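Local atomic coordinates of putative hyaluronoglucosaminidase (Clostridium perfringens, PDB entry 6PWI), a protein that probably removes terminal N-acetylhexosamine residues from glycans by hydrolysis, as a family 84 glycoside hydrolase of which this chain is the N-terminal and catalytic part. Residues H121-V132 with L169-R180. Numbering follows the deposited sequence.
With EDO (1,2-ethanediol), chain I.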
# COMPACT_ATOMS: atom_id res chain seq x y z
N HIS A 121 19.97 16.84 -10.04
CA HIS A 121 19.27 15.71 -9.44
C HIS A 121 18.16 16.21 -8.50
O HIS A 121 17.06 15.66 -8.50
CB HIS A 121 20.32 14.76 -8.84
CG HIS A 121 19.77 13.67 -7.99
ND1 HIS A 121 18.88 12.74 -8.46
CD2 HIS A 121 20.01 13.35 -6.70
CE1 HIS A 121 18.57 11.89 -7.50
NE2 HIS A 121 19.25 12.25 -6.41
N PHE A 122 18.42 17.29 -7.77
CA PHE A 122 17.75 17.57 -6.51
C PHE A 122 16.42 18.31 -6.68
O PHE A 122 15.69 18.49 -5.72
CB PHE A 122 18.70 18.24 -5.51
CG PHE A 122 19.64 17.27 -4.84
CD1 PHE A 122 19.20 16.46 -3.80
CD2 PHE A 122 20.95 17.15 -5.26
CE1 PHE A 122 20.06 15.56 -3.19
CE2 PHE A 122 21.81 16.26 -4.65
CZ PHE A 122 21.37 15.46 -3.61
N GLU A 123 16.11 18.71 -7.91
CA GLU A 123 14.83 19.36 -8.19
C GLU A 123 13.68 18.35 -8.12
O GLU A 123 12.55 18.73 -7.81
CB GLU A 123 14.89 20.10 -9.52
CG GLU A 123 15.46 19.24 -10.63
CD GLU A 123 16.20 19.99 -11.72
OE1 GLU A 123 15.98 19.68 -12.91
OE2 GLU A 123 17.02 20.89 -11.38
N ASN A 124 13.97 17.07 -8.39
CA ASN A 124 12.99 15.99 -8.38
C ASN A 124 12.39 15.80 -6.99
O ASN A 124 12.97 16.22 -5.99
CB ASN A 124 13.61 14.67 -8.85
CG ASN A 124 13.98 14.70 -10.31
OD1 ASN A 124 13.37 15.42 -11.09
ND2 ASN A 124 14.98 13.91 -10.69
N HIS A 125 11.22 15.14 -6.94
CA HIS A 125 10.55 14.84 -5.68
C HIS A 125 11.39 13.88 -4.84
O HIS A 125 11.88 12.87 -5.34
CB HIS A 125 9.16 14.22 -5.92
CG HIS A 125 8.22 15.04 -6.74
ND1 HIS A 125 7.84 16.32 -6.37
CD2 HIS A 125 7.55 14.75 -7.88
CE1 HIS A 125 7.00 16.80 -7.27
NE2 HIS A 125 6.81 15.86 -8.20
N ASP A 126 11.54 14.23 -3.55
CA ASP A 126 12.13 13.37 -2.53
C ASP A 126 13.55 12.96 -2.93
O ASP A 126 14.05 11.92 -2.49
CB ASP A 126 11.22 12.18 -2.22
CG ASP A 126 9.86 12.58 -1.64
OD1 ASP A 126 9.83 13.50 -0.80
OD2 ASP A 126 8.84 11.96 -2.03
N ALA A 127 14.22 13.80 -3.74
CA ALA A 127 15.49 13.45 -4.34
C ALA A 127 16.56 13.27 -3.26
O ALA A 127 16.64 14.06 -2.32
CB ALA A 127 15.90 14.50 -5.35
N HIS A 128 17.38 12.23 -3.42
CA HIS A 128 18.48 11.99 -2.51
C HIS A 128 19.52 11.09 -3.16
O HIS A 128 19.25 10.45 -4.18
CB HIS A 128 17.97 11.39 -1.19
CG HIS A 128 17.39 10.03 -1.34
ND1 HIS A 128 16.08 9.82 -1.75
CD2 HIS A 128 17.93 8.80 -1.17
CE1 HIS A 128 15.84 8.53 -1.81
NE2 HIS A 128 16.95 7.88 -1.46
N VAL A 129 20.70 11.02 -2.53
CA VAL A 129 21.84 10.26 -3.02
C VAL A 129 22.37 9.41 -1.87
O VAL A 129 22.48 9.90 -0.74
CB VAL A 129 22.92 11.22 -3.54
CG1 VAL A 129 24.25 10.51 -3.76
CG2 VAL A 129 22.48 11.96 -4.79
N VAL A 130 22.68 8.15 -2.16
CA VAL A 130 23.37 7.29 -1.20
C VAL A 130 24.73 6.92 -1.80
O VAL A 130 24.80 6.43 -2.92
CB VAL A 130 22.55 6.05 -0.82
CG1 VAL A 130 23.28 5.18 0.19
CG2 VAL A 130 21.17 6.42 -0.29
N SER A 131 25.80 7.16 -1.04
CA SER A 131 27.14 6.86 -1.53
C SER A 131 27.86 5.94 -0.56
O SER A 131 27.92 6.21 0.64
CB SER A 131 27.91 8.12 -1.78
OG SER A 131 29.29 7.90 -1.60
N VAL A 132 28.39 4.83 -1.09
CA VAL A 132 29.23 3.91 -0.34
C VAL A 132 30.59 3.89 -1.03
O VAL A 132 30.70 3.39 -2.15
CB VAL A 132 28.61 2.51 -0.24
CG1 VAL A 132 29.56 1.51 0.40
CG2 VAL A 132 27.28 2.52 0.51
N LEU A 169 28.79 1.57 -3.81
CA LEU A 169 27.70 1.88 -4.72
C LEU A 169 27.35 3.37 -4.66
O LEU A 169 27.75 4.07 -3.74
CB LEU A 169 26.49 1.00 -4.38
CG LEU A 169 25.95 1.14 -2.95
CD1 LEU A 169 24.87 2.22 -2.88
CD2 LEU A 169 25.40 -0.19 -2.46
N LEU A 170 26.57 3.81 -5.65
CA LEU A 170 26.01 5.15 -5.68
C LEU A 170 24.56 5.08 -6.15
O LEU A 170 24.29 4.74 -7.30
CB LEU A 170 26.87 6.02 -6.60
CG LEU A 170 26.39 7.47 -6.79
CD1 LEU A 170 26.77 8.33 -5.60
CD2 LEU A 170 26.97 8.05 -8.07
N ILE A 171 23.63 5.39 -5.24
CA ILE A 171 22.21 5.49 -5.56
C ILE A 171 21.89 6.95 -5.83
O ILE A 171 22.20 7.81 -5.01
CB ILE A 171 21.33 4.93 -4.42
CG1 ILE A 171 21.62 3.47 -4.10
CG2 ILE A 171 19.85 5.15 -4.71
CD1 ILE A 171 20.96 2.97 -2.83
N GLU A 172 21.29 7.23 -6.99
CA GLU A 172 20.75 8.55 -7.26
C GLU A 172 19.23 8.42 -7.42
O GLU A 172 18.75 8.05 -8.50
CB GLU A 172 21.40 9.17 -8.50
CG GLU A 172 22.90 9.40 -8.35
CD GLU A 172 23.65 9.58 -9.67
OE1 GLU A 172 24.20 8.57 -10.18
OE2 GLU A 172 23.68 10.73 -10.17
N ASP A 173 18.49 8.71 -6.35
CA ASP A 173 17.10 8.30 -6.28
C ASP A 173 16.17 9.50 -6.16
O ASP A 173 16.57 10.57 -5.69
CB ASP A 173 16.88 7.29 -5.15
CG ASP A 173 15.81 6.26 -5.46
OD1 ASP A 173 15.10 6.41 -6.49
OD2 ASP A 173 15.68 5.30 -4.66
N TYR A 174 14.93 9.30 -6.60
CA TYR A 174 13.87 10.27 -6.45
C TYR A 174 12.52 9.60 -6.70
O TYR A 174 12.46 8.47 -7.17
CB TYR A 174 14.08 11.45 -7.40
CG TYR A 174 13.99 11.10 -8.86
CD1 TYR A 174 12.76 11.05 -9.51
CD2 TYR A 174 15.13 10.81 -9.59
CE1 TYR A 174 12.69 10.72 -10.85
CE2 TYR A 174 15.07 10.49 -10.93
CZ TYR A 174 13.84 10.44 -11.56
OH TYR A 174 13.80 10.12 -12.89
N SER A 175 11.44 10.32 -6.38
CA SER A 175 10.09 9.79 -6.54
C SER A 175 9.42 10.43 -7.75
O SER A 175 9.53 11.63 -7.96
CB SER A 175 9.27 10.02 -5.30
OG SER A 175 7.97 9.47 -5.47
N ASP A 176 8.71 9.59 -8.51
CA ASP A 176 7.89 10.08 -9.60
C ASP A 176 6.68 10.81 -9.03
O ASP A 176 6.28 11.83 -9.56
CB ASP A 176 7.52 8.95 -10.57
CG ASP A 176 8.68 8.56 -11.47
OD1 ASP A 176 9.33 9.48 -12.01
OD2 ASP A 176 8.93 7.33 -11.61
N GLY A 177 6.12 10.27 -7.94
CA GLY A 177 4.92 10.83 -7.33
C GLY A 177 5.24 11.67 -6.09
O GLY A 177 6.14 11.33 -5.32
N GLN A 178 4.48 12.76 -5.92
CA GLN A 178 4.53 13.61 -4.74
C GLN A 178 4.01 12.84 -3.52
O GLN A 178 4.64 12.87 -2.47
CB GLN A 178 3.80 14.92 -5.04
CG GLN A 178 3.76 15.91 -3.88
CD GLN A 178 2.79 17.05 -4.07
OE1 GLN A 178 1.97 17.07 -4.99
NE2 GLN A 178 2.85 18.03 -3.18
N TRP A 179 2.87 12.14 -3.66
CA TRP A 179 2.24 11.43 -2.55
C TRP A 179 2.17 9.94 -2.83
O TRP A 179 1.80 9.52 -3.93
CB TRP A 179 0.86 12.00 -2.21
CG TRP A 179 0.85 13.48 -2.03
CD1 TRP A 179 0.19 14.38 -2.81
CD2 TRP A 179 1.58 14.25 -1.04
NE1 TRP A 179 0.44 15.66 -2.37
CE2 TRP A 179 1.29 15.61 -1.29
CE3 TRP A 179 2.44 13.94 0.02
CZ2 TRP A 179 1.82 16.64 -0.51
CZ3 TRP A 179 2.96 14.96 0.79
CH2 TRP A 179 2.67 16.30 0.52
N ARG A 180 2.54 9.14 -1.82
CA ARG A 180 2.49 7.69 -1.86
C ARG A 180 1.99 7.18 -0.52
O ARG A 180 2.60 7.44 0.52
CB ARG A 180 3.89 7.12 -2.13
CG ARG A 180 4.62 7.76 -3.31
CD ARG A 180 6.11 7.45 -3.33
NE ARG A 180 6.85 7.87 -2.14
CZ ARG A 180 7.26 9.12 -1.90
NH1 ARG A 180 7.00 10.09 -2.76
NH2 ARG A 180 7.93 9.39 -0.79
C1 EDO I . 8.62 18.54 -3.50
O1 EDO I . 9.56 18.64 -4.55
C2 EDO I . 8.97 17.42 -2.61
O2 EDO I . 10.33 17.06 -2.75
O HOH W 1 10.34 14.02 -9.49
O HOH W 2 7.32 14.55 -2.43
O HOH W 3 17.38 5.20 -2.29
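Paired backbones carry the contact: His128 with Asp173 and Val130 with Ile171 form antiparallel hydrogen-bonded pairs, His128 N reaching Asp173 O at 2.9 Å and Ile171 N reaching Val130 O at 2.8 Å. On the far side of the corner at Asp126 from strand 127-132, Ser175 N bonds to His125 O. Apolar branches meet on both faces, Val129 CG1 against Leu170 CD1 on one, Val130 CB against Ile171 CB, 4.0 Å apart, on the other, where helix 144-158 packs. The two strands belong to the mixed sheet of the GH20b-like N-terminal domain, and residues 176-178 lead from it into 179-184, first strand of the catalytic (beta/alpha)8 barrel. At this junction Arg180 meets Asp126 end-on in a salt bridge, NH1 (2.7 Å) and NH2 (3.0 Å) both on OD2, with guanidinium and carboxylate planes 83° apart; Lys207 O also takes NH2. Among the rings, His128 receives Asp173 CB over a face, while its ND1 bonds at 3.0 Å to Asp126 O, which lies in the plane of the His128 ring. Water 3 joins His128 NE2 to Asp173 OD2. Tyr174, with CG between backbone N and carbonyl carbon (chi1 65°), turns a face to Asn124, whose ND2 sits 3.2 Å above the ring centre.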